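Local coordinates for putative carbohydrate binding protein (Pseudomonas aeruginosa, PDB 3QEC) that probably binds carbohydrates such as heparin, also binds suramin, and may take part in carbohydrate transport and biofilm formation, at residues S54-K57 with A58-A61; P78-D81 with P82-T86; D9-E12 with H13-A17. All coordinates share one frame; numbering follows the deposited sequence. Where two conformers were deposited one is given.

Contact 1. Residues S54-K57 with A58-A61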
loop_
_atom_site.group_PDB
_atom_site.type_symbol
_atom_site.label_atom_id
_atom_site.label_comp_id
_atom_site.label_asym_id
_atom_site.label_seq_id
_atom_site.Cartn_x
_atom_site.Cartn_y
_atom_site.Cartn_z
ATOM N N SER A 54 -7.021 -1.294 -13.634
ATOM C CA SER A 54 -6.012 -1.795 -14.570
ATOM C C SER A 54 -4.778 -0.848 -14.602
ATOM O O SER A 54 -3.653 -1.304 -14.814
ATOM C CB SER A 54 -6.613 -1.972 -15.960
ATOM O OG SER A 54 -6.988 -0.730 -16.531
ATOM N N TYR A 55 -5.015 0.453 -14.325
ATOM C CA TYR A 55 -4.042 1.546 -14.235
ATOM C C TYR A 55 -3.062 1.293 -13.064
ATOM O O TYR A 55 -1.854 1.230 -13.291
ATOM C CB TYR A 55 -4.795 2.904 -14.064
ATOM C CG TYR A 55 -3.920 4.141 -14.087
ATOM C CD1 TYR A 55 -3.288 4.555 -15.260
ATOM C CD2 TYR A 55 -3.751 4.924 -12.947
ATOM C CE1 TYR A 55 -2.484 5.700 -15.287
ATOM C CE2 TYR A 55 -2.926 6.052 -12.953
ATOM C CZ TYR A 55 -2.299 6.440 -14.126
ATOM O OH TYR A 55 -1.504 7.564 -14.138
HETATM N N MSE A 56 -3.588 1.105 -11.826
HETATM C CA MSE A 56 -2.754 0.869 -10.637
HETATM C C MSE A 56 -2.177 -0.576 -10.579
HETATM O O MSE A 56 -1.140 -0.775 -9.941
HETATM C CB MSE A 56 -3.499 1.225 -9.352
HETATM C CG MSE A 56 -3.759 2.744 -9.217
HETATM SE SE MSE A 56 -2.191 3.854 -9.602
HETATM C CE MSE A 56 -1.193 3.557 -7.947
ATOM N N LYS A 57 -2.792 -1.553 -11.279
ATOM C CA LYS A 57 -2.267 -2.925 -11.378
ATOM C C LYS A 57 -0.886 -2.878 -12.039
ATOM O O LYS A 57 0.054 -3.531 -11.571
ATOM C CB LYS A 57 -3.232 -3.820 -12.185
ATOM C CG LYS A 57 -2.729 -5.248 -12.430
ATOM C CD LYS A 57 -3.729 -6.059 -13.228
ATOM C CE LYS A 57 -3.275 -7.471 -13.468
ATOM N NZ LYS A 57 -4.362 -8.297 -14.074
ATOM N N ALA A 58 -0.773 -2.073 -13.126
ATOM C CA ALA A 58 0.465 -1.847 -13.881
ATOM C C ALA A 58 1.514 -1.125 -13.003
ATOM O O ALA A 58 2.696 -1.484 -13.030
ATOM C CB ALA A 58 0.164 -1.037 -15.131
ATOM N N TYR A 59 1.070 -0.137 -12.198
ATOM C CA TYR A 59 1.961 0.615 -11.309
ATOM C C TYR A 59 2.512 -0.292 -10.194
ATOM O O TYR A 59 3.734 -0.412 -10.053
ATOM C CB TYR A 59 1.236 1.839 -10.715
ATOM C CG TYR A 59 2.134 2.708 -9.864
ATOM C CD1 TYR A 59 2.910 3.717 -10.436
ATOM C CD2 TYR A 59 2.240 2.501 -8.488
ATOM C CE1 TYR A 59 3.750 4.517 -9.655
ATOM C CE2 TYR A 59 3.100 3.274 -7.704
ATOM C CZ TYR A 59 3.833 4.295 -8.286
ATOM O OH TYR A 59 4.666 5.053 -7.500
ATOM N N TYR A 60 1.607 -0.955 -9.431
ATOM C CA TYR A 60 1.971 -1.818 -8.308
ATOM C C TYR A 60 2.763 -3.076 -8.735
ATOM O O TYR A 60 3.543 -3.592 -7.931
ATOM C CB TYR A 60 0.740 -2.166 -7.464
ATOM C CG TYR A 60 0.267 -0.983 -6.636
ATOM C CD1 TYR A 60 1.148 -0.279 -5.823
ATOM C CD2 TYR A 60 -1.066 -0.590 -6.642
ATOM C CE1 TYR A 60 0.721 0.807 -5.064
ATOM C CE2 TYR A 60 -1.509 0.482 -5.868
ATOM C CZ TYR A 60 -0.610 1.179 -5.083
ATOM O OH TYR A 60 -1.026 2.237 -4.314
ATOM N N ALA A 61 2.631 -3.528 -9.995
ATOM C CA ALA A 61 3.436 -4.647 -10.485
ATOM C C ALA A 61 4.922 -4.274 -10.475
ATOM O O ALA A 61 5.750 -5.078 -10.045
ATOM C CB ALA A 61 3.007 -5.041 -11.894
#

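Contact 2. Residues P78-D81 with P82-T86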
loop_
_atom_site.group_PDB
_atom_site.type_symbol
_atom_site.label_atom_id
_atom_site.label_comp_id
_atom_site.label_asym_id
_atom_site.label_seq_id
_atom_site.Cartn_x
_atom_site.Cartn_y
_atom_site.Cartn_z
ATOM N N PRO A 78 6.777 6.695 -12.251
ATOM C CA PRO A 78 6.190 7.800 -13.012
ATOM C C PRO A 78 5.192 8.624 -12.194
ATOM O O PRO A 78 4.686 8.173 -11.152
ATOM C CB PRO A 78 5.488 7.085 -14.168
ATOM C CG PRO A 78 5.122 5.755 -13.617
ATOM C CD PRO A 78 6.232 5.390 -12.684
ATOM N N VAL A 79 4.922 9.846 -12.683
ATOM C CA VAL A 79 3.954 10.773 -12.102
ATOM C C VAL A 79 2.576 10.269 -12.522
ATOM O O VAL A 79 2.336 10.041 -13.712
ATOM C CB VAL A 79 4.224 12.248 -12.529
ATOM C CG1 VAL A 79 3.224 13.211 -11.885
ATOM C CG2 VAL A 79 5.652 12.661 -12.187
ATOM N N LEU A 80 1.702 10.040 -11.542
ATOM C CA LEU A 80 0.361 9.513 -11.779
ATOM C C LEU A 80 -0.604 10.614 -12.177
ATOM O O LEU A 80 -0.406 11.768 -11.790
ATOM C CB LEU A 80 -0.149 8.772 -10.529
ATOM C CG LEU A 80 0.695 7.566 -10.078
ATOM C CD1 LEU A 80 0.216 7.037 -8.771
ATOM C CD2 LEU A 80 0.657 6.450 -11.098
ATOM N N ASP A 81 -1.646 10.260 -12.960
ATOM C CA ASP A 81 -2.688 11.186 -13.411
ATOM C C ASP A 81 -3.294 11.904 -12.178
ATOM O O ASP A 81 -3.605 11.248 -11.166
ATOM C CB ASP A 81 -3.763 10.429 -14.219
ATOM C CG ASP A 81 -4.755 11.303 -14.979
ATOM O OD1 ASP A 81 -5.590 11.950 -14.331
ATOM O OD2 ASP A 81 -4.745 11.270 -16.229
ATOM N N PRO A 82 -3.440 13.251 -12.218
ATOM C CA PRO A 82 -3.962 13.962 -11.035
ATOM C C PRO A 82 -5.397 13.584 -10.645
ATOM O O PRO A 82 -5.782 13.844 -9.504
ATOM C CB PRO A 82 -3.859 15.428 -11.431
ATOM C CG PRO A 82 -3.792 15.434 -12.916
ATOM C CD PRO A 82 -3.089 14.195 -13.303
ATOM N N ARG A 83 -6.157 12.922 -11.539
ATOM C CA ARG A 83 -7.532 12.493 -11.272
ATOM C C ARG A 83 -7.610 11.321 -10.288
ATOM O O ARG A 83 -8.674 11.071 -9.718
ATOM C CB ARG A 83 -8.232 12.087 -12.571
ATOM C CG ARG A 83 -8.685 13.252 -13.442
ATOM C CD ARG A 83 -9.208 12.754 -14.776
ATOM N NE ARG A 83 -8.105 12.316 -15.633
ATOM C CZ ARG A 83 -8.238 11.852 -16.872
ATOM N NH1 ARG A 83 -9.439 11.773 -17.434
ATOM N NH2 ARG A 83 -7.167 11.505 -17.574
ATOM N N ARG A 84 -6.511 10.577 -10.123
ATOM C CA ARG A 84 -6.456 9.401 -9.251
ATOM C C ARG A 84 -6.495 9.784 -7.768
ATOM O O ARG A 84 -7.119 9.077 -6.988
ATOM C CB ARG A 84 -5.187 8.596 -9.571
ATOM C CG ARG A 84 -4.834 7.471 -8.606
ATOM C CD ARG A 84 -3.463 7.730 -8.057
ATOM N NE ARG A 84 -3.103 6.780 -7.015
ATOM C CZ ARG A 84 -2.280 7.056 -6.012
ATOM N NH1 ARG A 84 -1.734 8.263 -5.905
ATOM N NH2 ARG A 84 -2.014 6.139 -5.094
ATOM N N ALA A 85 -5.833 10.888 -7.383
ATOM C CA ALA A 85 -5.718 11.343 -5.993
ATOM C C ALA A 85 -7.071 11.477 -5.268
ATOM O O ALA A 85 -7.143 11.179 -4.080
ATOM C CB ALA A 85 -4.969 12.662 -5.930
ATOM N N THR A 86 -8.135 11.873 -5.980
ATOM C CA THR A 86 -9.458 12.084 -5.388
ATOM C C THR A 86 -10.107 10.757 -4.899
ATOM O O THR A 86 -11.018 10.806 -4.074
ATOM C CB THR A 86 -10.370 12.884 -6.343
ATOM O OG1 THR A 86 -11.580 13.197 -5.665
ATOM C CG2 THR A 86 -10.716 12.153 -7.615
#

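Contact 3. Residues D9-E12 with H13-A17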
loop_
_atom_site.group_PDB
_atom_site.type_symbol
_atom_site.label_atom_id
_atom_site.label_comp_id
_atom_site.label_asym_id
_atom_site.label_seq_id
_atom_site.Cartn_x
_atom_site.Cartn_y
_atom_site.Cartn_z
ATOM N N ASP A 9 -3.327 4.307 -20.450
ATOM C CA ASP A 9 -4.100 5.548 -20.341
ATOM C C ASP A 9 -5.040 5.453 -19.133
ATOM O O ASP A 9 -5.541 4.358 -18.833
ATOM C CB ASP A 9 -4.914 5.812 -21.625
ATOM C CG ASP A 9 -4.119 6.095 -22.890
ATOM O OD1 ASP A 9 -2.990 6.650 -22.782
ATOM O OD2 ASP A 9 -4.652 5.833 -23.992
ATOM N N PHE A 10 -5.248 6.575 -18.422
ATOM C CA PHE A 10 -6.139 6.630 -17.260
ATOM C C PHE A 10 -7.551 6.133 -17.662
ATOM O O PHE A 10 -8.148 6.704 -18.576
ATOM C CB PHE A 10 -6.184 8.054 -16.667
ATOM C CG PHE A 10 -6.972 8.156 -15.382
ATOM C CD1 PHE A 10 -6.403 7.790 -14.168
ATOM C CD2 PHE A 10 -8.282 8.622 -15.387
ATOM C CE1 PHE A 10 -7.126 7.899 -12.985
ATOM C CE2 PHE A 10 -9.005 8.727 -14.204
ATOM C CZ PHE A 10 -8.421 8.374 -13.010
ATOM N N PRO A 11 -8.045 5.019 -17.051
ATOM C CA PRO A 11 -9.352 4.460 -17.453
ATOM C C PRO A 11 -10.531 5.078 -16.693
ATOM O O PRO A 11 -10.923 4.599 -15.623
ATOM C CB PRO A 11 -9.194 2.970 -17.129
ATOM C CG PRO A 11 -8.174 2.915 -16.030
ATOM C CD PRO A 11 -7.428 4.209 -15.980
ATOM N N GLU A 12 -11.101 6.137 -17.265
ATOM C CA GLU A 12 -12.214 6.907 -16.698
ATOM C C GLU A 12 -13.395 6.019 -16.300
ATOM O O GLU A 12 -13.875 6.158 -15.163
ATOM C CB GLU A 12 -12.670 8.001 -17.673
ATOM C CG GLU A 12 -11.631 9.097 -17.898
ATOM C CD GLU A 12 -11.831 10.048 -19.075
ATOM O OE1 GLU A 12 -12.997 10.307 -19.458
ATOM O OE2 GLU A 12 -10.811 10.572 -19.585
ATOM N N HIS A 13 -13.836 5.092 -17.210
ATOM C CA HIS A 13 -14.947 4.174 -16.996
ATOM C C HIS A 13 -14.747 3.326 -15.703
ATOM O O HIS A 13 -15.699 3.112 -14.938
ATOM C CB HIS A 13 -15.116 3.290 -18.254
ATOM C CG HIS A 13 -13.869 2.581 -18.701
ATOM N ND1 HIS A 13 -12.864 3.243 -19.389
ATOM C CD2 HIS A 13 -13.516 1.283 -18.556
ATOM C CE1 HIS A 13 -11.934 2.334 -19.618
ATOM N NE2 HIS A 13 -12.286 1.140 -19.145
ATOM N N GLU A 14 -13.518 2.821 -15.498
ATOM C CA GLU A 14 -13.204 1.981 -14.339
ATOM C C GLU A 14 -13.419 2.739 -13.036
ATOM O O GLU A 14 -13.967 2.164 -12.101
ATOM C CB GLU A 14 -11.778 1.443 -14.424
ATOM C CG GLU A 14 -11.645 0.313 -15.426
ATOM C CD GLU A 14 -10.260 -0.293 -15.506
ATOM O OE1 GLU A 14 -9.601 -0.404 -14.449
ATOM O OE2 GLU A 14 -9.851 -0.701 -16.617
ATOM N N TYR A 15 -13.039 4.037 -12.988
ATOM C CA TYR A 15 -13.217 4.871 -11.803
ATOM C C TYR A 15 -14.700 5.286 -11.636
ATOM O O TYR A 15 -15.201 5.293 -10.508
ATOM C CB TYR A 15 -12.264 6.088 -11.847
ATOM C CG TYR A 15 -10.841 5.694 -11.491
ATOM C CD1 TYR A 15 -10.439 5.587 -10.161
ATOM C CD2 TYR A 15 -9.932 5.314 -12.480
ATOM C CE1 TYR A 15 -9.162 5.138 -9.823
ATOM C CE2 TYR A 15 -8.647 4.871 -12.154
ATOM C CZ TYR A 15 -8.263 4.795 -10.822
ATOM O OH TYR A 15 -7.004 4.364 -10.472
ATOM N N ALA A 16 -15.409 5.568 -12.750
ATOM C CA ALA A 16 -16.825 5.965 -12.752
ATOM C C ALA A 16 -17.740 4.850 -12.197
ATOM O O ALA A 16 -18.679 5.142 -11.455
ATOM C CB ALA A 16 -17.258 6.343 -14.159
ATOM N N ALA A 17 -17.432 3.584 -12.507
ATOM C CA ALA A 17 -18.201 2.422 -12.049
ATOM C C ALA A 17 -18.021 2.137 -10.542
ATOM O O ALA A 17 -18.791 1.360 -9.989
ATOM C CB ALA A 17 -17.814 1.187 -12.862
#

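Contact 1. Residues S54-K57 with A58-A61
Met-56 packs its terminal methyl against Tyr-59 and Tyr-60, at i+3 and i+4 in the first turns of helix 54-63. Met-56 is selenomethionine in this crystal. Its chain bends at chi2 (-47°) and again at chi3 (-76°). The bends turn CE forward along the helix, into the angle between the two rings. CE lies 3.6 Å from Tyr-59 CD2 and 3.7 Å from Tyr-60 CE2. The Met-56 and Tyr-59 side chains run side by side. Their Met-aromatic contact is oblique, with SE 5.2 Å from the centroid of the Tyr-59 ring. Tyr-60 crosses the selenomethionine chain at a slant, and its hydroxyl is hydrogen-bonded to Glu-50. This packed side faces the body of the protein, where Tyr-15 and Tyr-110 also touch Met-56.

The other side is looser. Ser-54, Lys-57 and Ala-61 are exposed there. The extended Lys-57 chain leads away from the residues that follow it in the helix. Among them it comes near Ala-58 N alone, with CB and CG.

The first two backbone bonds are weak and the next two are regular. Ala-58 N to Ser-54 O and Tyr-59 N to Tyr-55 O are both 3.4 Å. Tyr-60 N is bonded to Met-56 O at 2.8 Å, and Ala-61 N to Lys-57 O at 3.0 Å.

Contact 2. Residues P78-D81 with P82-T86
A type I beta turn from Asp-81 to Arg-84 sits in the loop between helix 54-63 and strand 89-92, and Asp-81 holds it together with both backbone and side chain. Asp-81 O accepts the turn bond from Arg-84 N at 3.2 Å. Asp-81 OD1 takes a second backbone N-H, that of Arg-83, at 3.0 Å. This bond uses the anti lone pair of OD1 and closes an Asx turn over Pro-82.

The same carboxylate is gripped by the Arg-83 side chain in a side-on salt bridge. NE of Arg-83 meets Asp-81 OD1 at 2.9 Å, and NH2 meets Asp-81 OD2 at 2.8 Å. Both nitrogens come from the syn side but well out of the carboxylate plane, while both oxygens lie near the guanidinium plane. The fit is therefore not flat, and the two planes are 40° apart. A bend of Arg-83 at chi3 (-74°) turns NE and NH2 toward the aspartate. OD1 thus accepts two bonds and OD2 one. Such a grip should favour the charged carboxylate. The third nitrogen of Arg-83, NH1, forms a salt bridge with Glu-12.

Arg-84 goes a different way. One face of its guanidinium rests on Leu-80 CD1, 3.7 Å from Arg-84 CZ and offset toward the rim. This is a van der Waals contact of a methyl on the guanidinium face. The charge of Arg-84 is met by Glu-50, in a salt bridge from NH2. Leu-80 also touches Tyr-55, Met-56 and Tyr-59 of helix 54-63.

The pairing of an i to i+3 backbone bond with an aspartate side chain bonded to the i+2 N-H is typical of an Asx-Pro turn, an Asx turn and a type I beta turn that share their first residue.

Contact 3. Residues D9-E12 with H13-A17
Tyr-15 lays its ring beside Phe-10 at the start of the short helix 12-16, where Pro-11 holds the N-cap position. From CB outward, Tyr-15 touches the residues at the start of the helix. CB lies 3.7 Å from Glu-12 O. The first torsion (chi1 -77°) sets CG anti to the carbonyl carbon and brings the ring back toward the residues before the helix. CG then lies 3.9 Å from Phe-10 CZ. CD2 meets two neighbours: Pro-11 O at the ring edge, 3.4 Å away, and Phe-10 CZ over one face, at 3.5 Å. CE2 passes Phe-10 CE1 at 3.5 Å and has Pro-11 CD farther off. The tip, OH, is hydrogen-bonded to Thr-53.

The Phe-10 and Tyr-15 planes are only 9° apart, but the rings are slid so far that they barely overlap. The contact is made near the rim of the tyrosine ring.

Pro-11 O begins the helix. It receives two weak bonds, from Glu-14 N and from Tyr-15 N. The regular pattern is firmer one residue on, where Ala-16 N meets Glu-12 O at 2.9 Å. The Pro-11 ring also carries a side chain: the carboxylate of Glu-14 lies against its CB and CG. The polar end of Glu-14 is held elsewhere, as OE1 accepts from Ser-54 N.

Helix 12-16 thus packs against the start of helix 54-63. Pro-11 and Tyr-15 both touch Tyr-55, and Phe-10 meets it edge-to-face. Tyr-15 also meets the ring of Tyr-87, in the loop just before strand 89-92.

How the contacts relate
The three contacts form one cluster, with centres 12 to 13 Å apart, although they follow in series along the chain (contact 3, contact 1, contact 2). Polar bonds tie each pair. Tyr-55 OH of contact 1 is 2.9 Å from Asp-81 N of contact 2. Ser-54 N of contact 1 is 2.8 Å from Glu-14 OE1 of contact 3. Between contacts 2 and 3, Arg-83 NH1 is 2.8 Å from Glu-12 OE2. Packing fills in between: Tyr-59 CD1 meets Leu-80 CD2 at 3.6 Å. A triethylene glycol, probably from the crystallisation liquor, lies about 4 Å from the Lys-57 side chain and about 5 Å from that of Glu-14.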